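Local coordinates for fructuronate-tagaturonate epimerase UxaE from Cohnella laeviribosi in complex with 1 glycerol (PDB 6IL9), which catalyses the epimerisation that interconverts fructuronate and tagaturonate, probably with the help of the zinc ion held in its TIM-barrel fold, at residues I378-N383 / E424-M429; Y387-Q392 / R458-R463; L446-K449 / S455-R458. All coordinates share one frame; numbering follows the deposited sequence.

Contact 1 of 3, residues I378-N383 / E424-M429; sequences IVAKTN and ELPSYM
Ala380 and Pro426 form the close-packed half of this contact. The methyl of Ala380 faces the other segment and lies on the backbone of the proline, with its CB 3.8 Å from Pro426 CA and 3.9 Å from Pro426 N, while the CB of Leu425 lies 4.3 Å from the same Ala380 CB. A residue this small lets the backbones approach to 5.0 Å between Ala380 CA and Pro426 CA. The proline ring also reaches the carbonyl end of Ala380, its CG 3.9 Å from Ala380 O. Packing is tightest where CG of Lys381, anti to the carbonyl carbon (chi1 -72°), passes obliquely across the proline ring at 3.5 Å from Pro426 CG, closer than carbons usually come. Ala380 belongs to helix 369-382, which follows the last strand of the TIM barrel, whereas Leu425 and Pro426 lie in the long connection between helices 384-402 and 432-440; the contact therefore lays an excursion of the chain against the barrel's outer helical layer. On the buried side Leu425 turns one branch, CD2, into the plane of the Tyr428 ring at its edge, and Tyr387 of the next helix backs Ala380. Looser is the outer end of Lys381, an exposed residue. Beyond CG the chain runs extended until chi4 (-77°) turns NZ aside, leaving it 4.2 Å from Pro426 CB; the packing is by the lysine's methylenes, and no hydrogen bond crosses the segments. Further along the second segment, Met429 packs on Leu373, Val376 and Arg377, one or two helical turns upstream of Ala380.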
loop_
_atom_site.group_PDB
_atom_site.type_symbol
_atom_site.label_atom_id
_atom_site.label_comp_id
_atom_site.label_asym_id
_atom_site.label_seq_id
_atom_site.Cartn_x
_atom_site.Cartn_y
_atom_site.Cartn_z
ATOM N N ILE A 378 2.452 11.361 -16.557
ATOM C CA ILE A 378 1.950 11.126 -17.911
ATOM C C ILE A 378 1.096 12.303 -18.376
ATOM O O ILE A 378 1.162 12.711 -19.545
ATOM C CB ILE A 378 1.160 9.806 -17.973
ATOM C CG1 ILE A 378 2.091 8.612 -17.770
ATOM C CG2 ILE A 378 0.389 9.703 -19.311
ATOM C CD1 ILE A 378 3.173 8.476 -18.793
ATOM N N VAL A 379 0.264 12.847 -17.484
ATOM C CA VAL A 379 -0.564 13.997 -17.847
ATOM C C VAL A 379 0.316 15.199 -18.175
ATOM O O VAL A 379 0.093 15.906 -19.167
ATOM C CB VAL A 379 -1.574 14.319 -16.727
ATOM C CG1 VAL A 379 -2.329 15.617 -17.035
ATOM C CG2 VAL A 379 -2.556 13.174 -16.549
ATOM N N ALA A 380 1.340 15.448 -17.353
ATOM C CA ALA A 380 2.253 16.547 -17.661
ATOM C C ALA A 380 2.887 16.378 -19.041
ATOM O O ALA A 380 3.084 17.363 -19.765
ATOM C CB ALA A 380 3.339 16.658 -16.591
ATOM N N LYS A 381 3.197 15.135 -19.431
ATOM C CA LYS A 381 3.874 14.880 -20.702
ATOM C C LYS A 381 2.934 14.932 -21.900
ATOM O O LYS A 381 3.355 15.329 -22.992
ATOM C CB LYS A 381 4.553 13.508 -20.677
ATOM C CG LYS A 381 5.786 13.437 -19.794
ATOM C CD LYS A 381 6.363 12.033 -19.757
ATOM C CE LYS A 381 7.562 11.955 -18.822
ATOM N NZ LYS A 381 8.779 12.531 -19.441
ATOM N N THR A 382 1.680 14.514 -21.735
ATOM C CA THR A 382 0.793 14.290 -22.872
ATOM C C THR A 382 -0.443 15.173 -22.885
ATOM O O THR A 382 -1.103 15.269 -23.929
ATOM C CB THR A 382 0.336 12.824 -22.913
ATOM O OG1 THR A 382 -0.496 12.565 -21.777
ATOM C CG2 THR A 382 1.529 11.892 -22.887
ATOM N N ASN A 383 -0.771 15.826 -21.776
ATOM C CA ASN A 383 -1.952 16.684 -21.685
ATOM C C ASN A 383 -1.592 17.900 -20.845
ATOM O O ASN A 383 -2.153 18.121 -19.767
ATOM C CB ASN A 383 -3.138 15.917 -21.092
ATOM C CG ASN A 383 -4.468 16.635 -21.296
ATOM O OD1 ASN A 383 -5.532 16.039 -21.162
ATOM N ND2 ASN A 383 -4.413 17.916 -21.601
ATOM N N GLU A 424 8.472 21.640 -20.367
ATOM C CA GLU A 424 9.126 21.574 -19.067
ATOM C C GLU A 424 8.211 21.099 -17.944
ATOM O O GLU A 424 8.711 20.788 -16.858
ATOM C CB GLU A 424 9.675 22.946 -18.666
ATOM C CG GLU A 424 10.830 23.459 -19.489
ATOM C CD GLU A 424 11.148 24.915 -19.159
ATOM O OE1 GLU A 424 10.201 25.679 -18.882
ATOM O OE2 GLU A 424 12.338 25.297 -19.170
ATOM N N LEU A 425 6.897 21.077 -18.153
ATOM C CA LEU A 425 5.988 20.658 -17.087
ATOM C C LEU A 425 6.354 19.319 -16.457
ATOM O O LEU A 425 6.232 19.202 -15.225
ATOM C CB LEU A 425 4.546 20.631 -17.613
ATOM C CG LEU A 425 3.928 22.002 -17.923
ATOM C CD1 LEU A 425 2.562 21.800 -18.520
ATOM C CD2 LEU A 425 3.811 22.890 -16.680
ATOM N N PRO A 426 6.808 18.298 -17.196
ATOM C CA PRO A 426 7.150 17.025 -16.540
ATOM C C PRO A 426 8.270 17.137 -15.520
ATOM O O PRO A 426 8.350 16.285 -14.624
ATOM C CB PRO A 426 7.557 16.123 -17.713
ATOM C CG PRO A 426 6.775 16.659 -18.872
ATOM C CD PRO A 426 6.791 18.151 -18.669
ATOM N N SER A 427 9.123 18.162 -15.623
ATOM C CA SER A 427 10.219 18.325 -14.673
ATOM C C SER A 427 9.714 18.543 -13.251
ATOM O O SER A 427 10.431 18.234 -12.290
ATOM C CB SER A 427 11.129 19.479 -15.110
ATOM O OG SER A 427 10.450 20.727 -15.111
ATOM N N TYR A 428 8.492 19.067 -13.088
ATOM C CA TYR A 428 7.928 19.200 -11.745
ATOM C C TYR A 428 7.925 17.868 -11.002
ATOM O O TYR A 428 8.137 17.827 -9.783
ATOM C CB TYR A 428 6.497 19.718 -11.814
ATOM C CG TYR A 428 6.328 21.195 -12.062
ATOM C CD1 TYR A 428 6.899 22.144 -11.213
ATOM C CD2 TYR A 428 5.545 21.640 -13.122
ATOM C CE1 TYR A 428 6.704 23.507 -11.436
ATOM C CE2 TYR A 428 5.350 22.996 -13.352
ATOM C CZ TYR A 428 5.926 23.916 -12.510
ATOM O OH TYR A 428 5.704 25.256 -12.752
ATOM N N MET A 429 7.633 16.772 -11.707
ATOM C CA MET A 429 7.505 15.481 -11.038
ATOM C C MET A 429 8.855 14.862 -10.705
ATOM O O MET A 429 8.907 13.728 -10.208
ATOM C CB MET A 429 6.645 14.530 -11.880
ATOM C CG MET A 429 5.140 14.892 -11.856
ATOM S SD MET A 429 4.320 14.999 -10.227
ATOM C CE MET A 429 4.529 16.756 -9.861
#

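Contact 2 of 3, residues Y387-Q392 / R458-R463; sequences YRRMHQ and RDEFFR
Met390 and Phe461 cross at about a right angle, and it is the end of the thioether that meets the ring. The methionine runs extended as far as SD and bends at chi3 (67°), so that both SD and CE come to 3.9 Å from Phe461 CD1. The sulfur is 5.2 Å from the ring centroid and 67° off the ring normal, an oblique Met-aromatic contact that mixes apolar and sulfur-ring packing. On the partly exposed side, Arg389 and Glu460 also cross at about a right angle, but their flat ends are nearly parallel, the guanidinium and carboxylate planes only 23° apart. The carboxylate oxygen lies at the guanidinium edge, near its plane; at 3.7 Å between Arg389 NH1 and Glu460 OE1 the salt bridge is long. A water links the two, accepting from NH1 and donating to OE1, while NH2 of Arg389 turns to the backbone carbonyl of Leu456. The contact joins helix 384-402 to the start of helix 458-467, with Leu445 of helix 442-446 against Met390, and Trp372, Ala375 and Val379 of helix 369-382, which follows the last barrel strand, against Phe461.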
loop_
_atom_site.group_PDB
_atom_site.type_symbol
_atom_site.label_atom_id
_atom_site.label_comp_id
_atom_site.label_asym_id
_atom_site.label_seq_id
_atom_site.Cartn_x
_atom_site.Cartn_y
_atom_site.Cartn_z
ATOM N N TYR A 387 -2.627 19.242 -16.984
ATOM C CA TYR A 387 -1.666 19.316 -15.887
ATOM C C TYR A 387 -1.673 20.707 -15.247
ATOM O O TYR A 387 -1.711 20.837 -14.015
ATOM C CB TYR A 387 -0.247 18.949 -16.347
ATOM C CG TYR A 387 0.670 19.083 -15.158
ATOM C CD1 TYR A 387 0.806 18.034 -14.250
ATOM C CD2 TYR A 387 1.313 20.289 -14.877
ATOM C CE1 TYR A 387 1.588 18.170 -13.118
ATOM C CE2 TYR A 387 2.087 20.437 -13.737
ATOM C CZ TYR A 387 2.223 19.369 -12.864
ATOM O OH TYR A 387 2.992 19.531 -11.738
ATOM N N ARG A 388 -1.614 21.757 -16.069
ATOM C CA ARG A 388 -1.592 23.121 -15.529
ATOM C C ARG A 388 -2.814 23.394 -14.664
ATOM O O ARG A 388 -2.701 23.976 -13.576
ATOM C CB ARG A 388 -1.521 24.151 -16.658
ATOM C CG ARG A 388 -0.251 24.121 -17.465
ATOM C CD ARG A 388 -0.220 25.258 -18.513
ATOM N NE ARG A 388 0.994 25.162 -19.311
ATOM C CZ ARG A 388 2.156 25.722 -18.984
ATOM N NH1 ARG A 388 2.270 26.456 -17.879
ATOM N NH2 ARG A 388 3.204 25.540 -19.762
ATOM N N ARG A 389 -3.995 22.985 -15.129
ATOM C CA ARG A 389 -5.199 23.200 -14.337
ATOM C C ARG A 389 -5.147 22.434 -13.019
ATOM O O ARG A 389 -5.551 22.960 -11.972
ATOM C CB ARG A 389 -6.427 22.806 -15.154
ATOM C CG ARG A 389 -6.683 23.751 -16.329
ATOM C CD ARG A 389 -7.859 23.286 -17.156
ATOM N NE ARG A 389 -9.009 23.023 -16.304
ATOM C CZ ARG A 389 -9.683 21.878 -16.283
ATOM N NH1 ARG A 389 -9.328 20.879 -17.084
ATOM N NH2 ARG A 389 -10.716 21.739 -15.465
ATOM N N MET A 390 -4.662 21.186 -13.051
ATOM C CA MET A 390 -4.570 20.384 -11.827
ATOM C C MET A 390 -3.525 20.952 -10.868
ATOM O O MET A 390 -3.754 21.010 -9.654
ATOM C CB MET A 390 -4.245 18.924 -12.177
ATOM C CG MET A 390 -5.347 18.201 -12.972
ATOM S SD MET A 390 -5.023 16.443 -13.391
ATOM C CE MET A 390 -5.058 15.686 -11.764
ATOM N N HIS A 391 -2.371 21.364 -11.396
ATOM C CA HIS A 391 -1.301 21.902 -10.558
ATOM C C HIS A 391 -1.754 23.189 -9.876
ATOM O O HIS A 391 -1.567 23.367 -8.665
ATOM C CB HIS A 391 -0.060 22.109 -11.438
ATOM C CG HIS A 391 1.126 22.732 -10.754
ATOM N ND1 HIS A 391 2.365 22.122 -10.730
ATOM C CD2 HIS A 391 1.287 23.933 -10.143
ATOM C CE1 HIS A 391 3.231 22.908 -10.116
ATOM N NE2 HIS A 391 2.602 24.011 -9.744
ATOM N N GLN A 392 -2.409 24.075 -10.631
ATOM C CA GLN A 392 -2.878 25.333 -10.054
ATOM C C GLN A 392 -3.935 25.092 -8.982
ATOM O O GLN A 392 -3.933 25.753 -7.936
ATOM C CB GLN A 392 -3.421 26.242 -11.160
ATOM C CG GLN A 392 -3.629 27.687 -10.716
ATOM C CD GLN A 392 -2.364 28.325 -10.160
ATOM O OE1 GLN A 392 -1.305 28.310 -10.798
ATOM N NE2 GLN A 392 -2.470 28.899 -8.962
ATOM N N ARG A 458 -11.467 14.784 -13.133
ATOM C CA ARG A 458 -11.316 13.336 -13.019
ATOM C C ARG A 458 -11.614 12.619 -14.331
ATOM O O ARG A 458 -10.883 11.700 -14.720
ATOM C CB ARG A 458 -12.212 12.815 -11.901
ATOM C CG ARG A 458 -12.063 11.329 -11.662
ATOM C CD ARG A 458 -13.010 10.875 -10.573
ATOM N NE ARG A 458 -12.816 9.475 -10.229
ATOM C CZ ARG A 458 -13.298 8.459 -10.938
ATOM N NH1 ARG A 458 -14.010 8.688 -12.036
ATOM N NH2 ARG A 458 -13.074 7.213 -10.545
ATOM N N ASP A 459 -12.680 13.011 -15.030
ATOM C CA ASP A 459 -13.029 12.321 -16.269
ATOM C C ASP A 459 -11.946 12.491 -17.324
ATOM O O ASP A 459 -11.539 11.520 -17.974
ATOM C CB ASP A 459 -14.373 12.824 -16.798
ATOM C CG ASP A 459 -15.525 12.440 -15.903
ATOM O OD1 ASP A 459 -15.441 11.376 -15.253
ATOM O OD2 ASP A 459 -16.513 13.208 -15.843
ATOM N N GLU A 460 -11.463 13.724 -17.517
ATOM C CA GLU A 460 -10.410 13.933 -18.497
ATOM C C GLU A 460 -9.113 13.257 -18.071
ATOM O O GLU A 460 -8.373 12.758 -18.921
ATOM C CB GLU A 460 -10.177 15.425 -18.736
ATOM C CG GLU A 460 -9.221 15.676 -19.878
ATOM C CD GLU A 460 -8.975 17.156 -20.162
ATOM O OE1 GLU A 460 -9.510 18.019 -19.432
ATOM O OE2 GLU A 460 -8.228 17.437 -21.121
ATOM N N PHE A 461 -8.827 13.228 -16.764
ATOM C CA PHE A 461 -7.638 12.528 -16.279
ATOM C C PHE A 461 -7.656 11.058 -16.693
ATOM O O PHE A 461 -6.673 10.536 -17.236
ATOM C CB PHE A 461 -7.555 12.665 -14.754
ATOM C CG PHE A 461 -6.381 11.944 -14.130
ATOM C CD1 PHE A 461 -5.141 12.560 -14.027
ATOM C CD2 PHE A 461 -6.529 10.671 -13.616
ATOM C CE1 PHE A 461 -4.066 11.899 -13.444
ATOM C CE2 PHE A 461 -5.463 10.017 -13.026
ATOM C CZ PHE A 461 -4.232 10.637 -12.945
ATOM N N PHE A 462 -8.765 10.366 -16.428
ATOM C CA PHE A 462 -8.810 8.951 -16.770
ATOM C C PHE A 462 -8.845 8.751 -18.278
ATOM O O PHE A 462 -8.316 7.757 -18.783
ATOM C CB PHE A 462 -10.000 8.280 -16.079
ATOM C CG PHE A 462 -9.705 7.892 -14.659
ATOM C CD1 PHE A 462 -8.925 6.781 -14.387
ATOM C CD2 PHE A 462 -10.149 8.672 -13.607
ATOM C CE1 PHE A 462 -8.618 6.427 -13.073
ATOM C CE2 PHE A 462 -9.849 8.328 -12.295
ATOM C CZ PHE A 462 -9.080 7.205 -12.030
ATOM N N ARG A 463 -9.420 9.703 -19.014
ATOM C CA ARG A 463 -9.405 9.609 -20.467
ATOM C C ARG A 463 -7.977 9.659 -21.005
ATOM O O ARG A 463 -7.602 8.849 -21.862
ATOM C CB ARG A 463 -10.265 10.729 -21.058
ATOM C CG ARG A 463 -10.852 10.453 -22.423
ATOM C CD ARG A 463 -12.207 11.158 -22.571
ATOM N NE ARG A 463 -12.139 12.577 -22.215
ATOM C CZ ARG A 463 -12.945 13.183 -21.343
ATOM N NH1 ARG A 463 -13.905 12.504 -20.728
ATOM N NH2 ARG A 463 -12.801 14.479 -21.095
HETATM O O HOH W 1 -8.085 20.583 -19.193
#

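Contact 3 of 3, residues L446-K449 / S455-R458; sequences LQAK and SLFR
The Phe457 ring carries Leu456 on one face, with Leu456 CG 3.7 Å above the plane and offset toward the rim, while the methyl of Ala448 approaches obliquely, its CB 4.0 Å from Phe457 CE2. Tyr393 of helix 384-402 meets the same ring edge-to-face. The second flat group, the guanidinium of Arg458, has Leu446 O at its edge, near its plane, and Phe462 over one face. The arginine chain is extended, CG anti to the backbone N (chi1 -177°), and its methylenes pass alongside the Leu446 carbonyl; Arg458 CD comes to 3.3 Å from Leu446 O, and Arg458 CG lies 4.1 Å from Leu446 CD1. Between these groups the chain closes a short loop: after helix 442-446 it runs out, turns back over the five residues between the segments and meets itself at a single beta bridge, Lys449 with Ser455, before helix 458-467 begins. Leu456 N donates to Ala448 O at 2.9 Å and nearly straight (175°), though from above the carbonyl plane, 43° out of it. A water 2.8 Å from Ala448 O, which accepts from Phe457 N, can donate to that carbonyl as well, so the oxygen meets both the Leu456 amide and a water. The Ala448 methyl also packs on Leu456, CB to CB 3.9 Å. Phe457 occupies the N-cap position of the following helix, and Ser455 OG, set between its own backbone N and carbonyl carbon, accepts from Asp459 N in the first turn.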
loop_
_atom_site.group_PDB
_atom_site.type_symbol
_atom_site.label_atom_id
_atom_site.label_comp_id
_atom_site.label_asym_id
_atom_site.label_seq_id
_atom_site.Cartn_x
_atom_site.Cartn_y
_atom_site.Cartn_z
ATOM N N LEU A 446 -9.185 14.528 -7.463
ATOM C CA LEU A 446 -10.047 13.489 -8.024
ATOM C C LEU A 446 -11.517 13.790 -7.774
ATOM O O LEU A 446 -12.371 13.496 -8.621
ATOM C CB LEU A 446 -9.680 12.133 -7.415
ATOM C CG LEU A 446 -8.962 11.033 -8.201
ATOM C CD1 LEU A 446 -8.549 11.435 -9.616
ATOM C CD2 LEU A 446 -7.775 10.480 -7.389
ATOM N N GLN A 447 -11.839 14.358 -6.615
ATOM C CA GLN A 447 -13.233 14.612 -6.276
ATOM C C GLN A 447 -13.694 16.017 -6.656
ATOM O O GLN A 447 -14.864 16.344 -6.438
ATOM C CB GLN A 447 -13.463 14.360 -4.781
ATOM C CG GLN A 447 -13.010 12.975 -4.332
ATOM C CD GLN A 447 -14.145 11.967 -4.206
ATOM O OE1 GLN A 447 -14.708 11.505 -5.205
ATOM N NE2 GLN A 447 -14.476 11.607 -2.965
ATOM N N ALA A 448 -12.823 16.836 -7.245
ATOM C CA ALA A 448 -13.186 18.206 -7.590
ATOM C C ALA A 448 -14.302 18.234 -8.628
ATOM O O ALA A 448 -14.323 17.433 -9.564
ATOM C CB ALA A 448 -11.972 18.959 -8.125
ATOM N N LYS A 449 -15.227 19.174 -8.473
ATOM C CA LYS A 449 -16.354 19.260 -9.389
ATOM C C LYS A 449 -16.566 20.698 -9.839
ATOM O O LYS A 449 -16.073 21.651 -9.224
ATOM C CB LYS A 449 -17.629 18.690 -8.751
ATOM C CG LYS A 449 -17.657 17.162 -8.798
ATOM C CD LYS A 449 -18.352 16.564 -7.609
ATOM C CE LYS A 449 -17.838 15.151 -7.350
ATOM N NZ LYS A 449 -17.776 14.349 -8.603
ATOM N N SER A 455 -17.398 16.426 -13.123
ATOM C CA SER A 455 -16.038 16.406 -12.598
ATOM C C SER A 455 -15.217 17.528 -13.217
ATOM O O SER A 455 -15.361 17.855 -14.400
ATOM C CB SER A 455 -15.374 15.046 -12.841
ATOM O OG SER A 455 -14.897 14.940 -14.165
ATOM N N LEU A 456 -14.365 18.141 -12.391
ATOM C CA LEU A 456 -13.514 19.220 -12.864
ATOM C C LEU A 456 -12.282 18.678 -13.580
ATOM O O LEU A 456 -11.881 19.214 -14.617
ATOM C CB LEU A 456 -13.122 20.116 -11.687
ATOM C CG LEU A 456 -12.395 21.433 -11.966
ATOM C CD1 LEU A 456 -13.183 22.368 -12.896
ATOM C CD2 LEU A 456 -12.077 22.146 -10.649
ATOM N N PHE A 457 -11.683 17.606 -13.057
ATOM C CA PHE A 457 -10.523 16.986 -13.691
ATOM C C PHE A 457 -10.651 15.491 -13.914
ATOM O O PHE A 457 -9.980 14.972 -14.814
ATOM C CB PHE A 457 -9.248 17.208 -12.859
ATOM C CG PHE A 457 -9.075 18.611 -12.369
ATOM C CD1 PHE A 457 -8.842 19.643 -13.259
ATOM C CD2 PHE A 457 -9.130 18.887 -11.016
ATOM C CE1 PHE A 457 -8.677 20.937 -12.810
ATOM C CE2 PHE A 457 -8.971 20.174 -10.556
ATOM C CZ PHE A 457 -8.740 21.204 -11.453
ATOM N N ARG A 458 -11.467 14.784 -13.133
ATOM C CA ARG A 458 -11.316 13.336 -13.019
ATOM C C ARG A 458 -11.614 12.619 -14.331
ATOM O O ARG A 458 -10.883 11.700 -14.720
ATOM C CB ARG A 458 -12.212 12.815 -11.901
ATOM C CG ARG A 458 -12.063 11.329 -11.662
ATOM C CD ARG A 458 -13.010 10.875 -10.573
ATOM N NE ARG A 458 -12.816 9.475 -10.229
ATOM C CZ ARG A 458 -13.298 8.459 -10.938
ATOM N NH1 ARG A 458 -14.010 8.688 -12.036
ATOM N NH2 ARG A 458 -13.074 7.213 -10.545
HETATM O O HOH W 2 -12.063 16.218 -10.644
#

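How the contacts relate
All three contacts lie on the same side of the chain's centre, in the C-terminal helical region that follows the last barrel strand. Contacts 1 and 2 have centres 11 Å apart and cross along the chain: helices 369-382 and 384-402 are consecutive, each meeting a later segment, and Val379 touches Phe461 between them. Contact 3 lies inside contact 2 along the chain, centres 8 Å apart; they share Arg458, and Arg389 of contact 2 probably hydrogen-bonds to the Leu456 carbonyl of contact 3. Contacts 1 and 3 come in series and do not touch, their nearest atoms being about 8 Å apart. All three tie helices 369-382 and 384-402 to helix 458-467 and the connecting loops between 402 and 458.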